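Local coordinates for L-arabinose ABC transporter, periplasmic L-arabinose-binding protein (Burkholderia thailandensis, PDB 4KZK) that probably captures L-arabinose and related sugars such as D-galactose in the periplasm and delivers them to an ABC transporter for uptake, at residues V137-Q150 against T311-I323. Residues are numbered along the deposited sequence; the frame is centred on the assembly and turned at random.
Sequences VPHMGISAYRIGRQ and TPPPLVLTSGTLI
H139 and L315 lie side by side at the start of two parallel strands, 139-142 and 315-318, whose segment axes run 20° apart. Four bridges, from H139 with L315 to I142 with T318, fix the register. Backbone amides donate alternately from each side: H139 N to P314 O, V316 N to H139 O, G141 N to V316 O, T318 N to G141 O and finally S143 N to T318 O (2.9 Å, 169° at the hydrogen). A water donates to both H139 O and P313 O, joining the backbones just where the strands begin to pair.

Side chains sort onto two faces. On one, L315 CD1 lies in the plane of the H139 ring at its edge, 3.6 Å from H139 CD2, while H139 ND1 is hydrogen-bonded to S121 OG in strand 118-122. On the other, M140 CG packs against V316 CB at 4.1 Å, and a bend at chi3 brings M140 CE near V316 CG1. I142 CG2 touches T318 OG1 at 3.6 Å, and that hydroxyl is hydrogen-bonded to H294. Before the strands, the prolines P138 and P312 meet through their CG atoms (3.6 Å).

The two strands run out of one lobe and cross to the other, two of the interlobe connections expected of the type I periplasmic binding protein fold, shared with the sugar-binding domain of LacI. I142 also lines the galactose pocket, so the paired strands pass beside the ligand between the lobes.

Beyond the strands, the first turns of helix 144-161 lie over S319 and G320, where strand 315-324 is interrupted. Q150 NE2 donates to G320 O at 2.9 Å, nearly straight and within its own amide plane but 50° above the carbonyl plane; a second water links Q150 OE1 to G320 N.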
loop_
_atom_site.group_PDB
_atom_site.type_symbol
_atom_site.label_atom_id
_atom_site.label_comp_id
_atom_site.label_asym_id
_atom_site.label_seq_id
_atom_site.Cartn_x
_atom_site.Cartn_y
_atom_site.Cartn_z
ATOM N N VAL A 137 4.723 -5.233 -19.407
ATOM C CA VAL A 137 3.635 -5.505 -18.476
ATOM C C VAL A 137 2.978 -4.193 -18.079
ATOM O O VAL A 137 3.609 -3.353 -17.431
ATOM C CB VAL A 137 4.113 -6.256 -17.223
ATOM C CG1 VAL A 137 2.950 -6.473 -16.265
ATOM C CG2 VAL A 137 4.736 -7.598 -17.606
ATOM N N PRO A 138 1.725 -3.999 -18.491
ATOM C CA PRO A 138 1.044 -2.770 -18.080
ATOM C C PRO A 138 0.848 -2.795 -16.577
ATOM O O PRO A 138 0.558 -3.854 -16.016
ATOM C CB PRO A 138 -0.301 -2.854 -18.801
ATOM C CG PRO A 138 -0.494 -4.317 -19.024
ATOM C CD PRO A 138 0.856 -4.851 -19.317
ATOM N N HIS A 139 1.025 -1.633 -15.962
ATOM C CA HIS A 139 1.036 -1.509 -14.510
ATOM C C HIS A 139 0.156 -0.366 -14.028
ATOM O O HIS A 139 0.096 0.684 -14.656
ATOM C CB HIS A 139 2.459 -1.271 -14.035
ATOM C CG HIS A 139 2.565 -1.149 -12.552
ATOM N ND1 HIS A 139 2.374 -2.222 -11.706
ATOM C CD2 HIS A 139 2.811 -0.081 -11.759
ATOM C CE1 HIS A 139 2.469 -1.810 -10.457
ATOM N NE2 HIS A 139 2.755 -0.526 -10.461
ATOM N N MET A 140 -0.516 -0.568 -12.908
ATOM C CA MET A 140 -1.168 0.525 -12.206
ATOM C C MET A 140 -0.728 0.510 -10.767
ATOM O O MET A 140 -0.806 -0.536 -10.112
ATOM C CB MET A 140 -2.685 0.431 -12.272
ATOM C CG MET A 140 -3.360 1.626 -11.622
ATOM S SD MET A 140 -5.165 1.610 -11.573
ATOM C CE MET A 140 -5.563 1.659 -13.322
ATOM N N GLY A 141 -0.220 1.643 -10.289
ATOM C CA GLY A 141 0.136 1.785 -8.880
ATOM C C GLY A 141 -0.117 3.194 -8.439
ATOM O O GLY A 141 -0.748 3.965 -9.166
ATOM N N ILE A 142 0.383 3.538 -7.257
ATOM C CA ILE A 142 0.194 4.872 -6.733
ATOM C C ILE A 142 1.400 5.745 -7.073
ATOM O O ILE A 142 2.504 5.236 -7.281
ATOM C CB ILE A 142 -0.088 4.877 -5.212
ATOM C CG1 ILE A 142 1.147 4.528 -4.361
ATOM C CG2 ILE A 142 -1.235 3.945 -4.904
ATOM C CD1 ILE A 142 0.910 4.670 -2.880
ATOM N N SER A 143 1.189 7.060 -7.106
ATOM C CA SER A 143 2.295 8.014 -7.255
ATOM C C SER A 143 3.026 8.132 -5.922
ATOM O O SER A 143 2.770 9.024 -5.119
ATOM C CB SER A 143 1.786 9.382 -7.747
ATOM O OG SER A 143 2.905 10.151 -8.216
ATOM N N ALA A 144 3.925 7.180 -5.676
ATOM C CA ALA A 144 4.395 6.868 -4.336
ATOM C C ALA A 144 5.130 7.994 -3.625
ATOM O O ALA A 144 4.875 8.264 -2.451
ATOM C CB ALA A 144 5.244 5.607 -4.356
ATOM N N TYR A 145 6.035 8.656 -4.336
ATOM C CA TYR A 145 6.776 9.748 -3.736
ATOM C C TYR A 145 5.850 10.884 -3.339
ATOM O O TYR A 145 5.935 11.380 -2.208
ATOM C CB TYR A 145 7.897 10.231 -4.663
ATOM C CG TYR A 145 8.734 11.311 -4.002
ATOM C CD1 TYR A 145 9.732 10.986 -3.077
ATOM C CD2 TYR A 145 8.494 12.662 -4.252
ATOM C CE1 TYR A 145 10.458 11.980 -2.428
ATOM C CE2 TYR A 145 9.211 13.646 -3.605
ATOM C CZ TYR A 145 10.202 13.296 -2.690
ATOM O OH TYR A 145 10.923 14.311 -2.051
ATOM N N ARG A 146 4.949 11.279 -4.241
ATOM C CA ARG A 146 4.007 12.352 -3.939
ATOM C C ARG A 146 3.067 11.994 -2.796
ATOM O O ARG A 146 2.763 12.824 -1.968
ATOM C CB ARG A 146 3.180 12.729 -5.173
ATOM C CG ARG A 146 3.996 13.415 -6.250
ATOM C CD ARG A 146 3.149 14.169 -7.269
ATOM N NE ARG A 146 1.745 13.759 -7.265
ATOM C CZ ARG A 146 1.152 12.949 -8.143
ATOM N NH1 ARG A 146 1.781 12.434 -9.190
ATOM N NH2 ARG A 146 -0.120 12.664 -7.965
ATOM N N ILE A 147 2.653 10.735 -2.725
ATOM C CA ILE A 147 1.811 10.236 -1.633
ATOM C C ILE A 147 2.570 10.362 -0.312
ATOM O O ILE A 147 2.046 10.820 0.701
ATOM C CB ILE A 147 1.419 8.759 -1.867
ATOM C CG1 ILE A 147 0.550 8.621 -3.126
ATOM C CG2 ILE A 147 0.702 8.178 -0.651
ATOM C CD1 ILE A 147 -0.777 9.344 -3.070
ATOM N N GLY A 148 3.811 9.916 -0.325
ATOM C CA GLY A 148 4.664 10.109 0.832
ATOM C C GLY A 148 4.779 11.563 1.274
ATOM O O GLY A 148 4.749 11.861 2.479
ATOM N N ARG A 149 4.966 12.479 0.317
ATOM C CA ARG A 149 4.977 13.892 0.673
ATOM C C ARG A 149 3.704 14.293 1.407
ATOM O O ARG A 149 3.758 15.075 2.368
ATOM C CB ARG A 149 5.142 14.757 -0.578
ATOM C CG ARG A 149 6.467 14.604 -1.295
ATOM C CD ARG A 149 7.654 15.052 -0.462
ATOM N NE ARG A 149 7.667 16.493 -0.215
ATOM C CZ ARG A 149 8.712 17.292 -0.413
ATOM N NH1 ARG A 149 9.868 16.829 -0.908
ATOM N NH2 ARG A 149 8.600 18.575 -0.103
ATOM N N GLN A 150 2.570 13.831 0.914
ATOM C CA GLN A 150 1.285 14.080 1.590
ATOM C C GLN A 150 1.254 13.528 3.009
ATOM O O GLN A 150 0.712 14.161 3.907
ATOM C CB GLN A 150 0.119 13.513 0.796
ATOM C CG GLN A 150 -0.106 14.190 -0.541
ATOM C CD GLN A 150 -1.201 13.485 -1.302
ATOM O OE1 GLN A 150 -0.971 12.432 -1.882
ATOM N NE2 GLN A 150 -2.380 14.015 -1.271
ATOM N N THR A 311 -4.511 -1.809 -26.698
ATOM C CA THR A 311 -3.251 -1.631 -25.971
ATOM C C THR A 311 -3.547 -1.020 -24.602
ATOM O O THR A 311 -4.087 0.087 -24.521
ATOM C CB THR A 311 -2.278 -0.690 -26.750
ATOM O OG1 THR A 311 -1.996 -1.242 -28.043
ATOM C CG2 THR A 311 -0.950 -0.483 -25.994
ATOM N N PRO A 312 -3.204 -1.740 -23.517
ATOM C CA PRO A 312 -3.446 -1.173 -22.189
ATOM C C PRO A 312 -2.506 -0.014 -21.884
ATOM O O PRO A 312 -1.391 0.054 -22.429
ATOM C CB PRO A 312 -3.149 -2.345 -21.255
ATOM C CG PRO A 312 -2.139 -3.144 -22.011
ATOM C CD PRO A 312 -2.552 -3.061 -23.436
ATOM N N PRO A 313 -2.957 0.917 -21.034
ATOM C CA PRO A 313 -2.033 1.925 -20.566
ATOM C C PRO A 313 -0.832 1.232 -19.935
ATOM O O PRO A 313 -1.003 0.375 -19.055
ATOM C CB PRO A 313 -2.844 2.704 -19.517
ATOM C CG PRO A 313 -4.275 2.419 -19.822
ATOM C CD PRO A 313 -4.284 1.034 -20.410
ATOM N N PRO A 314 0.383 1.556 -20.379
ATOM C CA PRO A 314 1.549 0.870 -19.805
ATOM C C PRO A 314 1.821 1.240 -18.349
ATOM O O PRO A 314 2.345 0.420 -17.603
ATOM C CB PRO A 314 2.714 1.303 -20.710
ATOM C CG PRO A 314 2.214 2.478 -21.466
ATOM C CD PRO A 314 0.732 2.312 -21.594
ATOM N N LEU A 315 1.463 2.444 -17.941
ATOM C CA LEU A 315 1.703 2.865 -16.566
ATOM C C LEU A 315 0.715 3.952 -16.160
ATOM O O LEU A 315 0.594 5.002 -16.828
ATOM C CB LEU A 315 3.138 3.354 -16.392
ATOM C CG LEU A 315 3.590 3.789 -14.989
ATOM C CD1 LEU A 315 3.478 2.650 -13.991
ATOM C CD2 LEU A 315 5.027 4.290 -15.059
ATOM N N VAL A 316 -0.011 3.679 -15.090
ATOM C CA VAL A 316 -0.944 4.623 -14.501
ATOM C C VAL A 316 -0.579 4.736 -13.036
ATOM O O VAL A 316 -0.525 3.741 -12.328
ATOM C CB VAL A 316 -2.399 4.158 -14.636
ATOM C CG1 VAL A 316 -3.345 5.101 -13.882
ATOM C CG2 VAL A 316 -2.781 4.060 -16.103
ATOM N N LEU A 317 -0.351 5.958 -12.585
ATOM C CA LEU A 317 0.025 6.227 -11.209
ATOM C C LEU A 317 -1.035 7.105 -10.587
ATOM O O LEU A 317 -1.238 8.252 -10.992
ATOM C CB LEU A 317 1.371 6.923 -11.150
ATOM C CG LEU A 317 2.539 6.071 -11.616
ATOM C CD1 LEU A 317 3.800 6.915 -11.506
ATOM C CD2 LEU A 317 2.659 4.755 -10.848
ATOM N N THR A 318 -1.729 6.534 -9.607
ATOM C CA THR A 318 -2.921 7.139 -9.013
ATOM C C THR A 318 -2.617 8.013 -7.796
ATOM O O THR A 318 -1.529 7.993 -7.239
ATOM C CB THR A 318 -3.907 6.049 -8.601
ATOM O OG1 THR A 318 -3.351 5.271 -7.528
ATOM C CG2 THR A 318 -4.283 5.153 -9.806
ATOM N N SER A 319 -3.600 8.815 -7.414
ATOM C CA SER A 319 -3.421 9.833 -6.393
ATOM C C SER A 319 -4.270 9.571 -5.166
ATOM O O SER A 319 -5.148 8.707 -5.172
ATOM C CB SER A 319 -3.784 11.208 -6.975
ATOM O OG SER A 319 -2.848 11.609 -7.977
ATOM N N GLY A 320 -4.019 10.348 -4.129
ATOM C CA GLY A 320 -4.718 10.206 -2.872
ATOM C C GLY A 320 -4.990 11.528 -2.189
ATOM O O GLY A 320 -4.460 12.562 -2.576
ATOM N N THR A 321 -5.819 11.478 -1.152
ATOM C CA THR A 321 -6.072 12.646 -0.326
ATOM C C THR A 321 -6.125 12.254 1.142
ATOM O O THR A 321 -6.502 11.124 1.497
ATOM C CB THR A 321 -7.392 13.356 -0.669
ATOM O OG1 THR A 321 -8.476 12.472 -0.389
ATOM C CG2 THR A 321 -7.425 13.781 -2.134
ATOM N N LEU A 322 -5.752 13.195 1.993
ATOM C CA LEU A 322 -5.708 12.925 3.420
ATOM C C LEU A 322 -7.095 12.757 4.017
ATOM O O LEU A 322 -7.976 13.583 3.766
ATOM C CB LEU A 322 -4.976 14.049 4.145
ATOM C CG LEU A 322 -5.048 13.988 5.667
ATOM C CD1 LEU A 322 -4.225 12.822 6.166
ATOM C CD2 LEU A 322 -4.608 15.313 6.268
ATOM N N ILE A 323 -7.268 11.705 4.820
ATOM C CA ILE A 323 -8.458 11.545 5.658
ATOM C C ILE A 323 -8.031 11.427 7.109
ATOM O O ILE A 323 -6.986 10.863 7.433
ATOM C CB ILE A 323 -9.370 10.377 5.251
ATOM C CG1 ILE A 323 -8.656 9.024 5.281
ATOM C CG2 ILE A 323 -9.988 10.657 3.882
ATOM C CD1 ILE A 323 -9.626 7.868 5.082
HETATM O O HOH W 1 -2.047 0.397 -16.598
HETATM O O HOH W 2 -1.812 12.143 -4.574
#